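Local coordinates for protein gdp-l-fucose synthetase (Naegleria fowleri, PDB 6AQZ) that binds NADP and probably catalyses the NADPH-dependent last step of GDP-L-fucose synthesis, the epimerisation and reduction of a GDP-4-keto-6-deoxymannose intermediate, at residues T79-L84 / F119-T124; I19-D24 / T250-Q255. All blocks are in the same frame, centred on the assembly; numbering follows the deposited sequence.

Contact 1: residues T79-L84 / F119-T124; sequences TYVIHL and FGVKKT. With NAP (NADP nicotinamide-adenine-dinucleotide phosphate), chain G.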
ATOM      1  N   THR A  79     -11.818   0.068 -25.398  1.00 56.40           N
ATOM      2  CA  THR A  79     -12.363  -1.215 -24.950  1.00 55.90           C
ATOM      3  C   THR A  79     -11.334  -2.073 -24.228  1.00 52.79           C
ATOM      4  O   THR A  79     -11.717  -3.016 -23.528  1.00 46.48           O
ATOM      5  CB  THR A  79     -12.945  -2.032 -26.125  1.00 63.19           C
ATOM      6  OG1 THR A  79     -11.977  -2.172 -27.174  1.00 66.80           O
ATOM      7  CG2 THR A  79     -14.203  -1.380 -26.678  1.00 60.98           C
ATOM      8  N   TYR A  80     -10.047  -1.805 -24.429  1.00 49.95           N
ATOM      9  CA  TYR A  80      -8.980  -2.514 -23.748  1.00 43.71           C
ATOM     10  C   TYR A  80      -7.936  -1.501 -23.326  1.00 51.25           C
ATOM     11  O   TYR A  80      -7.774  -0.459 -23.961  1.00 57.46           O
ATOM     12  CB  TYR A  80      -8.368  -3.606 -24.633  1.00 43.53           C
ATOM     13  CG  TYR A  80      -9.357  -4.730 -24.891  1.00 48.59           C
ATOM     14  CD1 TYR A  80      -9.531  -5.750 -23.965  1.00 49.48           C
ATOM     15  CD2 TYR A  80     -10.167  -4.739 -26.033  1.00 50.89           C
ATOM     16  CE1 TYR A  80     -10.466  -6.769 -24.181  1.00 54.37           C
ATOM     17  CE2 TYR A  80     -11.106  -5.754 -26.256  1.00 44.48           C
ATOM     18  CZ  TYR A  80     -11.246  -6.761 -25.333  1.00 53.59           C
ATOM     19  OH  TYR A  80     -12.160  -7.776 -25.548  1.00 61.73           O
ATOM     20  N   VAL A  81      -7.264  -1.788 -22.218  1.00 42.33           N
ATOM     21  CA  VAL A  81      -6.209  -0.933 -21.709  1.00 42.33           C
ATOM     22  C   VAL A  81      -5.022  -1.815 -21.342  1.00 44.51           C
ATOM     23  O   VAL A  81      -5.177  -2.814 -20.629  1.00 45.46           O
ATOM     24  CB  VAL A  81      -6.695  -0.092 -20.510  1.00 38.92           C
ATOM     25  CG1 VAL A  81      -5.519   0.577 -19.774  1.00 32.20           C
ATOM     26  CG2 VAL A  81      -7.649   0.962 -20.993  1.00 36.91           C
ATOM     27  N   ILE A  82      -3.844  -1.459 -21.849  1.00 40.99           N
ATOM     28  CA  ILE A  82      -2.589  -2.039 -21.389  1.00 41.49           C
ATOM     29  C   ILE A  82      -1.880  -0.940 -20.613  1.00 42.55           C
ATOM     30  O   ILE A  82      -1.479   0.075 -21.192  1.00 49.00           O
ATOM     31  CB  ILE A  82      -1.716  -2.550 -22.540  1.00 42.55           C
ATOM     32  CG1 ILE A  82      -2.467  -3.591 -23.369  1.00 42.32           C
ATOM     33  CG2 ILE A  82      -0.420  -3.149 -21.982  1.00 36.85           C
ATOM     34  CD1 ILE A  82      -1.628  -4.147 -24.492  1.00 43.94           C
ATOM     35  N   HIS A  83      -1.740  -1.127 -19.300  1.00 44.51           N
ATOM     36  CA  HIS A  83      -1.236  -0.094 -18.391  1.00 39.16           C
ATOM     37  C   HIS A  83       0.235  -0.383 -18.104  1.00 42.41           C
ATOM     38  O   HIS A  83       0.558  -1.202 -17.243  1.00 39.09           O
ATOM     39  CB  HIS A  83      -2.078  -0.071 -17.117  1.00 37.91           C
ATOM     40  CG  HIS A  83      -1.525   0.796 -16.032  1.00 40.34           C
ATOM     41  ND1 HIS A  83      -0.947   2.026 -16.281  1.00 46.78           N
ATOM     42  CD2 HIS A  83      -1.504   0.633 -14.687  1.00 39.90           C
ATOM     43  CE1 HIS A  83      -0.566   2.567 -15.138  1.00 47.66           C
ATOM     44  NE2 HIS A  83      -0.904   1.746 -14.155  1.00 42.30           N
ATOM     45  N   LEU A  84       1.134   0.270 -18.857  1.00 44.37           N
ATOM     46  CA  LEU A  84       2.567   0.113 -18.662  1.00 43.29           C
ATOM     47  C   LEU A  84       3.220   1.323 -18.002  1.00 43.54           C
ATOM     48  O   LEU A  84       4.350   1.213 -17.527  1.00 48.36           O
ATOM     49  CB  LEU A  84       3.264  -0.159 -20.010  1.00 44.09           C
ATOM     50  CG  LEU A  84       2.719  -1.322 -20.871  1.00 41.70           C
ATOM     51  CD1 LEU A  84       3.474  -1.386 -22.202  1.00 34.73           C
ATOM     52  CD2 LEU A  84       2.753  -2.677 -20.208  1.00 35.86           C
ATOM     53  N   PHE A 119     -15.084   4.005 -17.351  1.00 54.98           N
ATOM     54  CA  PHE A 119     -15.336   4.032 -18.783  1.00 51.79           C
ATOM     55  C   PHE A 119     -15.585   2.655 -19.367  1.00 54.86           C
ATOM     56  O   PHE A 119     -15.651   2.516 -20.592  1.00 62.94           O
ATOM     57  CB  PHE A 119     -14.161   4.693 -19.502  1.00 49.20           C
ATOM     58  CG  PHE A 119     -14.133   6.189 -19.362  1.00 55.51           C
ATOM     59  CD1 PHE A 119     -13.589   6.784 -18.246  1.00 51.38           C
ATOM     60  CD2 PHE A 119     -14.649   6.999 -20.362  1.00 61.68           C
ATOM     61  CE1 PHE A 119     -13.559   8.153 -18.127  1.00 54.83           C
ATOM     62  CE2 PHE A 119     -14.623   8.370 -20.243  1.00 62.20           C
ATOM     63  CZ  PHE A 119     -14.074   8.946 -19.125  1.00 59.04           C
ATOM     64  N   GLY A 120     -15.766   1.648 -18.521  1.00 55.33           N
ATOM     65  CA  GLY A 120     -16.165   0.322 -18.961  1.00 60.42           C
ATOM     66  C   GLY A 120     -15.189  -0.438 -19.837  1.00 57.60           C
ATOM     67  O   GLY A 120     -15.615  -1.150 -20.754  1.00 64.06           O
ATOM     68  N   VAL A 121     -13.890  -0.309 -19.581  1.00 54.49           N
ATOM     69  CA  VAL A 121     -12.910  -1.102 -20.316  1.00 49.68           C
ATOM     70  C   VAL A 121     -13.171  -2.576 -20.038  1.00 49.99           C
ATOM     71  O   VAL A 121     -13.419  -2.968 -18.891  1.00 49.44           O
ATOM     72  CB  VAL A 121     -11.493  -0.687 -19.906  1.00 47.53           C
ATOM     73  CG1 VAL A 121     -10.461  -1.579 -20.565  1.00 46.52           C
ATOM     74  CG2 VAL A 121     -11.255   0.792 -20.249  1.00 48.26           C
ATOM     75  N   LYS A 122     -13.169  -3.394 -21.093  1.00 53.32           N
ATOM     76  CA  LYS A 122     -13.490  -4.809 -20.919  1.00 55.96           C
ATOM     77  C   LYS A 122     -12.395  -5.520 -20.138  1.00 50.28           C
ATOM     78  O   LYS A 122     -12.676  -6.214 -19.154  1.00 46.72           O
ATOM     79  CB  LYS A 122     -13.717  -5.495 -22.275  1.00 51.66           C
ATOM     80  CG  LYS A 122     -14.896  -4.985 -23.102  1.00 53.28           C
ATOM     81  CD  LYS A 122     -14.981  -5.745 -24.435  1.00 55.39           C
ATOM     82  CE  LYS A 122     -16.305  -5.551 -25.170  1.00 66.37           C
ATOM     83  NZ  LYS A 122     -16.519  -4.154 -25.639  1.00 72.86           N
ATOM     84  N   LYS A 123     -11.135  -5.297 -20.516  1.00 42.44           N
ATOM     85  CA  LYS A 123     -10.009  -5.943 -19.853  1.00 47.58           C
ATOM     86  C   LYS A 123      -8.848  -4.955 -19.750  1.00 48.29           C
ATOM     87  O   LYS A 123      -8.560  -4.222 -20.698  1.00 51.51           O
ATOM     88  CB  LYS A 123      -9.560  -7.204 -20.590  1.00 42.50           C
ATOM     89  CG  LYS A 123      -8.605  -8.063 -19.785  1.00 47.22           C
ATOM     90  CD  LYS A 123      -7.919  -9.128 -20.631  1.00 46.21           C
ATOM     91  CE  LYS A 123      -8.788 -10.337 -20.831  1.00 42.72           C
ATOM     92  NZ  LYS A 123      -8.020 -11.485 -21.421  1.00 48.54           N
ATOM     93  N   THR A 124      -8.222  -4.909 -18.577  1.00 44.50           N
ATOM     94  CA  THR A 124      -7.093  -4.031 -18.294  1.00 45.57           C
ATOM     95  C   THR A 124      -5.942  -4.893 -17.800  1.00 46.24           C
ATOM     96  O   THR A 124      -6.134  -5.735 -16.921  1.00 38.63           O
ATOM     97  CB  THR A 124      -7.481  -2.955 -17.260  1.00 41.74           C
ATOM     98  OG1 THR A 124      -8.431  -2.072 -17.855  1.00 40.86           O
ATOM     99  CG2 THR A 124      -6.264  -2.150 -16.753  1.00 37.96           C
TER
HETATM  100  PA  NAP G 401      10.261   2.996 -19.496  1.00 43.59           P
HETATM  101  O1A NAP G 401      10.984   3.829 -18.481  1.00 45.52           O
HETATM  102  O2A NAP G 401      10.976   2.406 -20.683  1.00 46.25           O
HETATM  103  O5B NAP G 401       8.945   3.797 -20.093  1.00 42.91           O
HETATM  104  C5B NAP G 401       8.082   4.011 -19.032  1.00 44.44           C
HETATM  105  C4B NAP G 401       6.820   4.694 -19.625  1.00 48.12           C
HETATM  106  O4B NAP G 401       6.045   5.350 -18.590  1.00 47.41           O
HETATM  107  C3B NAP G 401       7.193   5.757 -20.737  1.00 38.76           C
HETATM  108  O3B NAP G 401       6.240   5.725 -21.765  1.00 38.01           O
HETATM  109  C2B NAP G 401       6.958   7.077 -19.990  1.00 42.65           C
HETATM  110  O2B NAP G 401       6.509   8.069 -20.762  1.00 43.89           O
HETATM  111  C1B NAP G 401       5.703   6.620 -19.130  1.00 44.66           C
HETATM  112  N9A NAP G 401       5.425   7.547 -18.040  1.00 38.77           N
HETATM  113  C8A NAP G 401       6.177   7.753 -16.901  1.00 40.46           C
HETATM  114  N7A NAP G 401       5.645   8.682 -16.073  1.00 42.81           N
HETATM  115  C5A NAP G 401       4.499   9.101 -16.728  1.00 34.38           C
HETATM  116  C6A NAP G 401       3.535  10.043 -16.380  1.00 40.82           C
HETATM  117  N6A NAP G 401       3.637  10.742 -15.177  1.00 44.83           N
HETATM  118  N1A NAP G 401       2.464  10.277 -17.177  1.00 43.61           N
HETATM  119  C2A NAP G 401       2.439   9.535 -18.324  1.00 47.70           C
HETATM  120  N3A NAP G 401       3.296   8.605 -18.798  1.00 41.53           N
HETATM  121  C4A NAP G 401       4.335   8.400 -17.954  1.00 34.16           C
HETATM  122  O3  NAP G 401       9.680   1.798 -18.489  1.00 46.07           O
HETATM  123  PN  NAP G 401       9.570   0.372 -19.188  1.00 46.23           P
HETATM  124  O1N NAP G 401       8.769   0.370 -20.433  1.00 45.12           O
HETATM  125  O2N NAP G 401      10.809  -0.476 -19.010  1.00 46.93           O
HETATM  126  O5D NAP G 401       8.507  -0.504 -18.109  1.00 54.00           O
HETATM  127  C5D NAP G 401       7.188  -0.153 -18.253  1.00 44.12           C
HETATM  128  C4D NAP G 401       6.461  -1.086 -17.311  1.00 52.03           C
HETATM  129  O4D NAP G 401       7.179  -2.332 -17.290  1.00 45.40           O
HETATM  130  C3D NAP G 401       6.572  -0.478 -15.831  1.00 58.51           C
HETATM  131  O3D NAP G 401       5.361  -0.638 -15.177  1.00 51.91           O
HETATM  132  C2D NAP G 401       7.695  -1.324 -15.192  1.00 57.91           C
HETATM  133  O2D NAP G 401       7.520  -1.575 -13.852  1.00 58.93           O
HETATM  134  C1D NAP G 401       7.501  -2.672 -15.946  1.00 49.92           C
HETATM  135  N1N NAP G 401       8.739  -3.499 -15.852  1.00 55.58           N
HETATM  136  C2N NAP G 401       9.897  -3.196 -16.573  1.00 48.01           C
HETATM  137  C3N NAP G 401      11.031  -3.968 -16.429  1.00 51.45           C
HETATM  138  C7N NAP G 401      12.267  -3.620 -17.200  1.00 47.96           C
HETATM  139  O7N NAP G 401      13.346  -4.218 -17.046  1.00 42.82           O
HETATM  140  N7N NAP G 401      12.220  -2.573 -18.128  1.00 40.82           N
HETATM  141  C4N NAP G 401      11.088  -5.133 -15.517  1.00 56.85           C
HETATM  142  C5N NAP G 401       9.812  -5.371 -14.777  1.00 58.35           C
HETATM  143  C6N NAP G 401       8.737  -4.600 -14.959  1.00 59.32           C
HETATM  144  P2B NAP G 401       7.789   9.153 -21.554  1.00 50.14           P
HETATM  145  O1X NAP G 401       8.390   8.165 -22.505  1.00 51.94           O
HETATM  146  O2X NAP G 401       6.878  10.225 -22.155  1.00 55.56           O
HETATM  147  O3X NAP G 401       8.596   9.527 -20.346  1.00 51.97           O
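Strands 80-83 and 123-127 are the parallel neighbours of a beta-alpha-beta unit of the Rossmann sheet, joined by helix 98-118. That helix ends in a Schellman motif with Gly120 at C-prime, and the chain then turns back to begin the second strand. Here Lys122 N donates a hydrogen bond to Thr79 O, 2.9 Å, from above the carbonyl plane. One step further, Val81 N donates to Lys123 O at 3.1 Å, a nearly straight bond (164°) lying in the carbonyl plane. Val81 and Thr124 pair side by side, and Thr124 CA adds a C-H...O contact of 3.3 Å to Val81 O. Toward helix 98-118, where Cys116 packs on Val81, Val81 CG2 meets Val121 CG2 at 3.7 Å, the side chains crossing at about a right angle. On the other face, Lys123 CB meets the edge of the Tyr80 ring, 3.7 Å from CD1; the Lys122 chain crosses the ring obliquely, CD 3.6 Å from Tyr80 OH. Thr79 OG1 is hydrogen-bonded to the Asp25 carboxylate and Val26 N, where strand 26-30 begins. Beyond strand 80-83, Leu84 O takes a weak hydrogen bond from NADP O3D, the cofactor lying at the C-terminal strand ends typical of the Rossmann fold.

Contact 2: residues I19-D24 / T250-Q255; sequences ITLTQD and TMFNYQ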
ATOM      1  N   ILE A  19      -9.832 -13.855 -27.449  1.00 49.30           N
ATOM      2  CA  ILE A  19     -10.580 -12.692 -27.898  1.00 63.30           C
ATOM      3  C   ILE A  19     -10.099 -12.313 -29.302  1.00 62.59           C
ATOM      4  O   ILE A  19      -8.906 -12.399 -29.614  1.00 56.45           O
ATOM      5  CB  ILE A  19     -10.375 -11.532 -26.904  1.00 64.30           C
ATOM      6  CG1 ILE A  19     -11.022 -11.844 -25.552  1.00 63.00           C
ATOM      7  CG2 ILE A  19     -10.842 -10.178 -27.482  1.00 62.85           C
ATOM      8  CD1 ILE A  19     -11.019 -10.665 -24.594  1.00 56.35           C
ATOM      9  N   THR A  20     -11.036 -11.953 -30.173  1.00 60.99           N
ATOM     10  CA  THR A  20     -10.720 -11.488 -31.518  1.00 74.24           C
ATOM     11  C   THR A  20     -11.062 -10.007 -31.583  1.00 68.98           C
ATOM     12  O   THR A  20     -12.230  -9.629 -31.434  1.00 68.44           O
ATOM     13  CB  THR A  20     -11.494 -12.256 -32.596  1.00 87.26           C
ATOM     14  OG1 THR A  20     -12.862 -11.818 -32.614  1.00 91.63           O
ATOM     15  CG2 THR A  20     -11.456 -13.771 -32.345  1.00 87.43           C
ATOM     16  N   LEU A  21     -10.049  -9.176 -31.785  1.00 60.76           N
ATOM     17  CA  LEU A  21     -10.271  -7.741 -31.878  1.00 62.61           C
ATOM     18  C   LEU A  21     -10.843  -7.385 -33.250  1.00 70.64           C
ATOM     19  O   LEU A  21     -10.545  -8.032 -34.260  1.00 74.01           O
ATOM     20  CB  LEU A  21      -8.969  -6.976 -31.625  1.00 59.94           C
ATOM     21  CG  LEU A  21      -8.453  -6.757 -30.194  1.00 63.30           C
ATOM     22  CD1 LEU A  21      -8.363  -8.051 -29.440  1.00 73.26           C
ATOM     23  CD2 LEU A  21      -7.081  -6.093 -30.208  1.00 62.23           C
ATOM     24  N   THR A  22     -11.678  -6.349 -33.278  1.00 67.29           N
ATOM     25  CA  THR A  22     -12.272  -5.847 -34.511  1.00 67.03           C
ATOM     26  C   THR A  22     -11.840  -4.400 -34.714  1.00 66.08           C
ATOM     27  O   THR A  22     -11.108  -3.818 -33.907  1.00 62.32           O
ATOM     28  CB  THR A  22     -13.798  -5.922 -34.498  1.00 71.00           C
ATOM     29  OG1 THR A  22     -14.323  -4.701 -33.965  1.00 76.81           O
ATOM     30  CG2 THR A  22     -14.275  -7.094 -33.662  1.00 70.48           C
ATOM     31  N   GLN A  23     -12.271  -3.829 -35.832  1.00 71.19           N
ATOM     32  CA  GLN A  23     -11.908  -2.451 -36.115  1.00 79.89           C
ATOM     33  C   GLN A  23     -12.555  -1.478 -35.150  1.00 77.13           C
ATOM     34  O   GLN A  23     -12.063  -0.356 -35.005  1.00 78.16           O
ATOM     35  CB  GLN A  23     -12.262  -2.087 -37.558  1.00 92.52           C
ATOM     36  CG  GLN A  23     -11.484  -2.884 -38.609  1.00100.03           C
ATOM     37  CD  GLN A  23      -9.967  -2.947 -38.368  1.00101.55           C
ATOM     38  OE1 GLN A  23      -9.384  -2.177 -37.587  1.00 97.39           O
ATOM     39  NE2 GLN A  23      -9.320  -3.884 -39.056  1.00103.57           N
ATOM     40  N   ASP A  24     -13.612  -1.891 -34.459  1.00 78.16           N
ATOM     41  CA  ASP A  24     -14.277  -1.000 -33.522  1.00 79.00           C
ATOM     42  C   ASP A  24     -13.570  -0.929 -32.178  1.00 73.10           C
ATOM     43  O   ASP A  24     -13.907  -0.062 -31.364  1.00 77.69           O
ATOM     44  CB  ASP A  24     -15.730  -1.428 -33.326  1.00 83.58           C
ATOM     45  CG  ASP A  24     -16.645  -0.838 -34.371  1.00 93.40           C
ATOM     46  OD1 ASP A  24     -16.495   0.376 -34.659  1.00 92.73           O
ATOM     47  OD2 ASP A  24     -17.495  -1.580 -34.919  1.00 98.38           O
ATOM     48  N   THR A 250      -1.593 -12.729 -23.278  1.00 41.03           N
ATOM     49  CA  THR A 250      -2.317 -12.536 -22.022  1.00 35.64           C
ATOM     50  C   THR A 250      -3.609 -11.752 -22.240  1.00 42.98           C
ATOM     51  O   THR A 250      -4.670 -12.150 -21.767  1.00 49.54           O
ATOM     52  CB  THR A 250      -1.393 -11.843 -21.005  1.00 34.47           C
ATOM     53  OG1 THR A 250      -0.273 -12.691 -20.715  1.00 38.48           O
ATOM     54  CG2 THR A 250      -2.111 -11.510 -19.695  1.00 35.15           C
ATOM     55  N   MET A 251      -3.548 -10.659 -22.991  1.00 48.50           N
ATOM     56  CA  MET A 251      -4.753  -9.892 -23.300  1.00 46.52           C
ATOM     57  C   MET A 251      -5.767 -10.735 -24.061  1.00 46.32           C
ATOM     58  O   MET A 251      -6.975 -10.528 -23.940  1.00 51.43           O
ATOM     59  CB  MET A 251      -4.385  -8.649 -24.118  1.00 38.20           C
ATOM     60  CG  MET A 251      -5.541  -7.796 -24.607  1.00 40.21           C
ATOM     61  SD  MET A 251      -4.942  -6.380 -25.623  1.00 62.03           S
ATOM     62  CE  MET A 251      -4.383  -7.189 -27.094  1.00 72.92           C
ATOM     63  N   PHE A 252      -5.291 -11.627 -24.922  1.00 46.24           N
ATOM     64  CA  PHE A 252      -6.210 -12.388 -25.752  1.00 44.51           C
ATOM     65  C   PHE A 252      -6.847 -13.554 -25.006  1.00 45.10           C
ATOM     66  O   PHE A 252      -7.966 -13.947 -25.341  1.00 41.78           O
ATOM     67  CB  PHE A 252      -5.484 -12.939 -26.979  1.00 52.62           C
ATOM     68  CG  PHE A 252      -5.018 -11.881 -27.938  1.00 62.89           C
ATOM     69  CD1 PHE A 252      -5.667 -10.667 -28.028  1.00 66.89           C
ATOM     70  CD2 PHE A 252      -3.919 -12.108 -28.745  1.00 66.41           C
ATOM     71  CE1 PHE A 252      -5.239  -9.705 -28.919  1.00 69.07           C
ATOM     72  CE2 PHE A 252      -3.477 -11.141 -29.632  1.00 71.11           C
ATOM     73  CZ  PHE A 252      -4.139  -9.933 -29.711  1.00 70.79           C
ATOM     74  N   ASN A 253      -6.142 -14.133 -24.034  1.00 39.38           N
ATOM     75  CA  ASN A 253      -6.498 -15.454 -23.540  1.00 51.89           C
ATOM     76  C   ASN A 253      -6.708 -15.535 -22.026  1.00 50.69           C
ATOM     77  O   ASN A 253      -7.475 -16.374 -21.565  1.00 55.37           O
ATOM     78  CB  ASN A 253      -5.421 -16.466 -23.959  1.00 40.30           C
ATOM     79  CG  ASN A 253      -5.298 -16.601 -25.468  1.00 48.28           C
ATOM     80  OD1 ASN A 253      -6.122 -17.252 -26.097  1.00 56.21           O
ATOM     81  ND2 ASN A 253      -4.253 -15.977 -26.060  1.00 46.40           N
ATOM     82  N   TYR A 254      -6.048 -14.686 -21.249  1.00 45.58           N
ATOM     83  CA  TYR A 254      -5.902 -14.905 -19.812  1.00 45.46           C
ATOM     84  C   TYR A 254      -7.019 -14.213 -19.040  1.00 54.25           C
ATOM     85  O   TYR A 254      -7.173 -12.987 -19.128  1.00 52.66           O
ATOM     86  CB  TYR A 254      -4.533 -14.416 -19.364  1.00 40.04           C
ATOM     87  CG  TYR A 254      -4.123 -14.768 -17.968  1.00 42.20           C
ATOM     88  CD1 TYR A 254      -3.881 -16.095 -17.606  1.00 39.02           C
ATOM     89  CD2 TYR A 254      -3.867 -13.772 -17.033  1.00 46.74           C
ATOM     90  CE1 TYR A 254      -3.458 -16.416 -16.323  1.00 39.31           C
ATOM     91  CE2 TYR A 254      -3.439 -14.082 -15.761  1.00 44.07           C
ATOM     92  CZ  TYR A 254      -3.234 -15.396 -15.402  1.00 40.99           C
ATOM     93  OH  TYR A 254      -2.801 -15.677 -14.130  1.00 42.35           O
ATOM     94  N   GLN A 255      -7.784 -15.011 -18.281  1.00 49.67           N
ATOM     95  CA  GLN A 255      -8.975 -14.561 -17.571  1.00 49.25           C
ATOM     96  C   GLN A 255      -8.768 -14.418 -16.077  1.00 50.68           C
ATOM     97  O   GLN A 255      -9.657 -13.916 -15.399  1.00 58.59           O
ATOM     98  CB  GLN A 255     -10.136 -15.546 -17.789  1.00 46.30           C
ATOM     99  CG  GLN A 255     -10.759 -15.491 -19.132  1.00 47.76           C
ATOM    100  CD  GLN A 255     -11.810 -16.533 -19.313  1.00 54.95           C
ATOM    101  OE1 GLN A 255     -11.758 -17.599 -18.696  1.00 59.46           O
ATOM    102  NE2 GLN A 255     -12.774 -16.251 -20.171  1.00 56.82           N
TER
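Thr250 lies in the last turn of helix 240-253, and its carbonyl O accepts from Tyr254 N at 2.9 Å as the helix closes. Met251 follows with a chain extended as far as SD: CG is anti to the backbone N (chi1 176°) and SD anti to CA, and a bend at the last torsion then brings CE to 4.3 Å from Leu21 CD2, a loose apolar touch. Trp53 of strand 52-55 packs against both Met251 and Leu21. Phe252 carries the larger share of the helix side. Its carbonyl O, pointing out of the end of the helix, accepts from Ile19 N at 2.8 Å; the bond is well directed (162° at the hydrogen) and uses a lone pair in the carbonyl plane. The N-terminal segment 19-24, a loop leading into the first Rossmann strand, 26-30, is thus fastened to the C-terminal end of a helix more than two hundred residues later. The Phe252 ring, with CG anti to the carbonyl carbon (chi1 -67°), reaches Leu21 through CE1, 3.6 Å from CD1, and the two side chains cross at about a right angle. Asn253 continues the attachment of the N-terminal region: its backbone bonds to Ser15, and its side chain touches Pro18. Past the helix, Tyr254 turns its ring toward strand 184-194, touching Thr186, and Gln255 makes a backbone hydrogen bond with Glu13.

In the fold
Contact 1 is buried and built on two backbone hydrogen bonds where neighbouring parallel strands begin; contact 2 is partly buried and joins an irregular N-terminal loop to a helix end through one backbone bond and a few apolar touches. Their centres lie about 11 Å apart, and 79-84/119-124 is nested in sequence within the long loop closed by 19-24/250-255. They meet directly: the ammonium of Lys123 probably bonds to one carbonyl of the last helical turn and one just past it, Lys123 NZ lying 2.9 Å from both Met251 O and Tyr254 O. Such a charge would suit the negative end of the helix dipole. Tyr80 OH also packs on Ile19 CD1, at 3.2 Å.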